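Local coordinates for protein mandalate racemase/muconate lactonizing enzyme (Unidentified, PDB 4E4U) that is a putative member of the mandelate racemase/muconate lactonizing enzyme family and probably acts on a carboxylate substrate by abstracting its alpha-proton, as relatives do, at residues 56-60 against 61-65; 210-214 against 215-219. All blocks are in the same frame, centred on the assembly; numbering follows the deposited sequence. Where two conformers were deposited one is given.

Interaction 1. Residues 56-60 against 61-65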
# COMPACT_ATOMS: atom_id res chain seq x y z
N ASP A 56 0.32 12.91 44.16
CA ASP A 56 -0.86 13.35 43.42
C ASP A 56 -1.55 12.18 42.72
O ASP A 56 -2.77 12.02 42.82
CB ASP A 56 -0.47 14.42 42.41
CG ASP A 56 -1.67 15.08 41.77
OD1 ASP A 56 -2.31 15.91 42.44
OD2 ASP A 56 -1.97 14.77 40.60
N VAL A 57 -0.77 11.36 42.02
CA VAL A 57 -1.34 10.23 41.30
C VAL A 57 -1.97 9.24 42.28
O VAL A 57 -3.07 8.74 42.05
CB VAL A 57 -0.25 9.51 40.47
CG1 VAL A 57 -0.83 8.28 39.77
CG2 VAL A 57 0.36 10.47 39.45
N PHE A 58 -1.27 8.96 43.36
CA PHE A 58 -1.77 8.03 44.37
C PHE A 58 -3.09 8.51 44.96
O PHE A 58 -4.07 7.75 45.02
CB PHE A 58 -0.74 7.85 45.48
CG PHE A 58 -1.25 7.03 46.62
CD1 PHE A 58 -1.37 5.65 46.49
CD2 PHE A 58 -1.62 7.62 47.81
CE1 PHE A 58 -1.86 4.88 47.53
CE2 PHE A 58 -2.11 6.86 48.87
CZ PHE A 58 -2.22 5.49 48.72
N GLU A 59 -3.14 9.76 45.38
CA GLU A 59 -4.34 10.30 46.00
C GLU A 59 -5.54 10.25 45.05
O GLU A 59 -6.64 9.86 45.46
CB GLU A 59 -4.10 11.73 46.48
CG GLU A 59 -3.15 11.82 47.66
CD GLU A 59 -2.64 13.23 47.89
OE1 GLU A 59 -3.03 14.15 47.14
OE2 GLU A 59 -1.82 13.42 48.82
N ARG A 60 -5.34 10.64 43.79
CA ARG A 60 -6.45 10.72 42.85
C ARG A 60 -6.90 9.37 42.34
O ARG A 60 -8.10 9.17 42.12
CB ARG A 60 -6.08 11.60 41.64
CG ARG A 60 -5.84 13.04 42.00
CD ARG A 60 -5.45 13.86 40.78
NE ARG A 60 -4.88 15.12 41.24
CZ ARG A 60 -5.59 16.15 41.66
NH1 ARG A 60 -6.92 16.11 41.63
NH2 ARG A 60 -4.98 17.24 42.10
N HIS A 61 -5.97 8.44 42.14
CA HIS A 61 -6.26 7.27 41.32
C HIS A 61 -6.10 5.91 42.01
O HIS A 61 -6.46 4.90 41.42
CB HIS A 61 -5.43 7.29 40.03
CG HIS A 61 -5.58 8.56 39.24
ND1 HIS A 61 -6.78 9.00 38.74
CD2 HIS A 61 -4.65 9.48 38.87
CE1 HIS A 61 -6.61 10.13 38.10
NE2 HIS A 61 -5.33 10.45 38.15
N LEU A 62 -5.58 5.88 43.24
CA LEU A 62 -5.35 4.58 43.90
C LEU A 62 -5.79 4.52 45.36
O LEU A 62 -6.24 3.47 45.83
CB LEU A 62 -3.89 4.14 43.78
CG LEU A 62 -3.56 2.73 44.29
CD1 LEU A 62 -4.47 1.67 43.65
CD2 LEU A 62 -2.10 2.40 44.05
N LEU A 63 -5.63 5.62 46.10
CA LEU A 63 -6.02 5.64 47.50
C LEU A 63 -7.44 5.11 47.69
O LEU A 63 -8.37 5.53 47.00
CB LEU A 63 -5.90 7.05 48.08
CG LEU A 63 -6.39 7.24 49.52
CD1 LEU A 63 -5.57 6.41 50.51
CD2 LEU A 63 -6.38 8.70 49.92
N ASN A 64 -7.58 4.14 48.60
CA ASN A 64 -8.84 3.50 48.96
C ASN A 64 -9.44 2.57 47.91
O ASN A 64 -10.61 2.18 48.01
CB ASN A 64 -9.87 4.53 49.46
CG ASN A 64 -9.48 5.11 50.79
OD1 ASN A 64 -8.96 4.40 51.66
ND2 ASN A 64 -9.69 6.40 50.96
N ARG A 65 -8.63 2.18 46.93
CA ARG A 65 -9.06 1.26 45.88
C ARG A 65 -8.52 -0.16 46.12
O ARG A 65 -7.51 -0.35 46.80
CB ARG A 65 -8.62 1.75 44.50
CG ARG A 65 -9.18 3.11 44.11
CD ARG A 65 -10.68 3.08 43.91
NE ARG A 65 -11.19 4.42 43.64
CZ ARG A 65 -12.47 4.73 43.48
NH1 ARG A 65 -13.40 3.78 43.54
NH2 ARG A 65 -12.82 5.99 43.25
O HOH W 1 -8.38 7.61 45.14
O HOH W 2 -9.53 8.44 39.02
O HOH W 3 -9.34 6.32 42.67
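Phe58 and Leu62 lie one helical turn apart at the C-terminal end of helix 47-61, where the backbone runs out of its regular hydrogen bonds. His61 N donates to Val57 O at 2.9 Å in a bond of the helical i to i+4 type, Leu62 N to Phe58 O at 3.0 Å is another, and Leu63 N joins it on Phe58 O, an i to i+5 bond, at 2.9 Å; the two donors come from opposite faces of the carbonyl plane. Leu62 is the first residue to leave helical angles, and a type II turn from Leu62 to Arg65 carries the chain away. One water donates to both Glu59 O and Leu63 O, bridging the helix end and the turn.

The Phe58 ring, with CG anti to the backbone N (chi1 174°), is thrown toward the turn: Leu63 CB sits over one face, 4.3 Å from the ring centroid, while Leu62 CB meets Phe58 CD1 at 4.0 Å. On another flank Arg60 CB rests above the centre of the His61 imidazole, 3.7 Å from its centroid. Farther out, the Arg60 guanidinium grips the Asp56 carboxylate side-on, NE to OD2 and NH2 to OD1, and His61 NE2 is held by Ser80.

Asp56 OD2 accepts from the backbone N of Gly46, and Arg60 NH1 donates to the backbone O of Glu384, both of a second subunit. Within the chain, Val57 packs on helix 88-109, Leu62 on Arg72 of helix 70-79, and Phe58 on strands 3-12 and 22-30.

Interaction 2. Residues 210-214 against 215-219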
# COMPACT_ATOMS: atom_id res chain seq x y z
N GLY A 210 20.10 5.80 20.27
CA GLY A 210 19.41 6.73 19.40
C GLY A 210 20.24 7.90 18.93
O GLY A 210 19.70 8.98 18.68
N GLN A 211 21.55 7.70 18.77
CA GLN A 211 22.44 8.77 18.33
C GLN A 211 22.13 9.25 16.92
O GLN A 211 22.38 10.41 16.59
CB GLN A 211 23.90 8.32 18.34
CG GLN A 211 24.56 8.22 19.70
CD GLN A 211 24.44 6.85 20.32
OE1 GLN A 211 23.50 6.10 20.01
NE2 GLN A 211 25.37 6.51 21.20
N MET A 212 21.59 8.36 16.09
CA MET A 212 21.65 8.52 14.64
C MET A 212 20.35 8.91 13.97
O MET A 212 19.26 8.54 14.43
CB MET A 212 22.13 7.21 14.02
CG MET A 212 23.59 6.93 14.27
SD MET A 212 24.01 5.20 14.15
CE MET A 212 23.29 4.66 15.70
N VAL A 213 20.47 9.62 12.85
CA VAL A 213 19.40 9.66 11.87
C VAL A 213 19.43 8.32 11.11
O VAL A 213 20.45 7.62 11.08
CB VAL A 213 19.56 10.84 10.89
CG1 VAL A 213 19.46 12.16 11.63
CG2 VAL A 213 20.87 10.76 10.10
N PRO A 214 18.30 7.92 10.50
CA PRO A 214 18.25 6.61 9.85
C PRO A 214 19.33 6.39 8.79
O PRO A 214 19.85 5.28 8.69
CB PRO A 214 16.85 6.55 9.22
CG PRO A 214 16.25 7.89 9.42
CD PRO A 214 16.98 8.58 10.53
N SER A 215 19.69 7.41 8.02
CA SER A 215 20.68 7.19 6.97
C SER A 215 22.05 6.81 7.56
O SER A 215 22.80 6.02 6.97
CB SER A 215 20.79 8.41 6.05
OG SER A 215 21.40 9.50 6.73
N SER A 216 22.35 7.36 8.73
CA SER A 216 23.59 7.05 9.44
C SER A 216 23.53 5.67 10.07
O SER A 216 24.49 4.90 10.00
CB SER A 216 23.88 8.12 10.49
OG SER A 216 25.05 7.84 11.23
N ALA A 217 22.39 5.35 10.69
CA ALA A 217 22.19 4.01 11.25
C ALA A 217 22.35 2.93 10.19
O ALA A 217 22.90 1.86 10.47
CB ALA A 217 20.83 3.91 11.92
N ILE A 218 21.86 3.19 8.99
CA ILE A 218 22.01 2.23 7.90
C ILE A 218 23.48 2.05 7.48
O ILE A 218 23.95 0.92 7.30
CB ILE A 218 21.09 2.60 6.71
CG1 ILE A 218 19.63 2.36 7.11
CG2 ILE A 218 21.45 1.81 5.44
CD1 ILE A 218 18.64 3.02 6.18
N ARG A 219 24.21 3.16 7.36
CA ARG A 219 25.65 3.09 7.09
C ARG A 219 26.36 2.24 8.15
O ARG A 219 27.21 1.40 7.83
CB ARG A 219 26.28 4.48 7.01
CG ARG A 219 25.97 5.22 5.72
CD ARG A 219 26.58 6.61 5.73
NE ARG A 219 28.04 6.60 5.76
CZ ARG A 219 28.78 7.64 6.10
NH1 ARG A 219 28.21 8.79 6.44
NH2 ARG A 219 30.11 7.54 6.09
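Val213 O accepts from Ala217 N at 3.0 Å, nearly along the C=O axis and almost straight at 169°, and from Ser216 N in a weak, bent bond. The next carbonyl repeats the helical pattern, Pro214 O accepting from Ile218 N at 2.9 Å, with Ile218 CG1 lying 3.3 Å from that same Pro214 O. Val213 stands at the N-cap position and Pro214 opens the helix, a place where its lack of an N-H costs no helical bond.

Met212, ahead of the helix, reaches forward onto its first turn. Its CG touches Ser216 OG at 3.5 Å; CG stands anti to the carbonyl carbon (chi1 -71°) and the chain runs on nearly extended at chi2 (157°), which lays Met212 SD beside Ala217, 3.6 Å from Ala217 CA. Val213 CG2 meets Ser215 OG at 3.6 Å. Both serine hydroxyls are buried but paired outside the turn, Ser215 OG with Gln178 NE2 and Ser216 OG with Leu179 N.

Pro214 and Ala217 face Val247 of helix 241-249, and Arg219 forms salt bridges with Asp203 and Asp228 of a third subunit. The whole is a helix N-terminus following a loop from strand 203-206, one beta-to-alpha connection of the TIM-like barrel that makes up the C-terminal domain of the enolase superfamily.

In the fold
Both contacts are local, one finishing a helix and the other starting one, and they come in series, with neither nesting in nor crossing the other. From the N terminus, the chain passes through the three-stranded antiparallel sheet into helix 47-61, whose last turn interaction 1 joins to the turn leading toward helix 70-79. Much later, interaction 2 joins the loop after strand 203-206 to the first turn of helix 214-224. The first therefore belongs to the N-terminal capping domain, the second to the barrel. Their centres are about 42 Å apart, and their nearest atoms about 28 Å. Each also faces another copy of the protein.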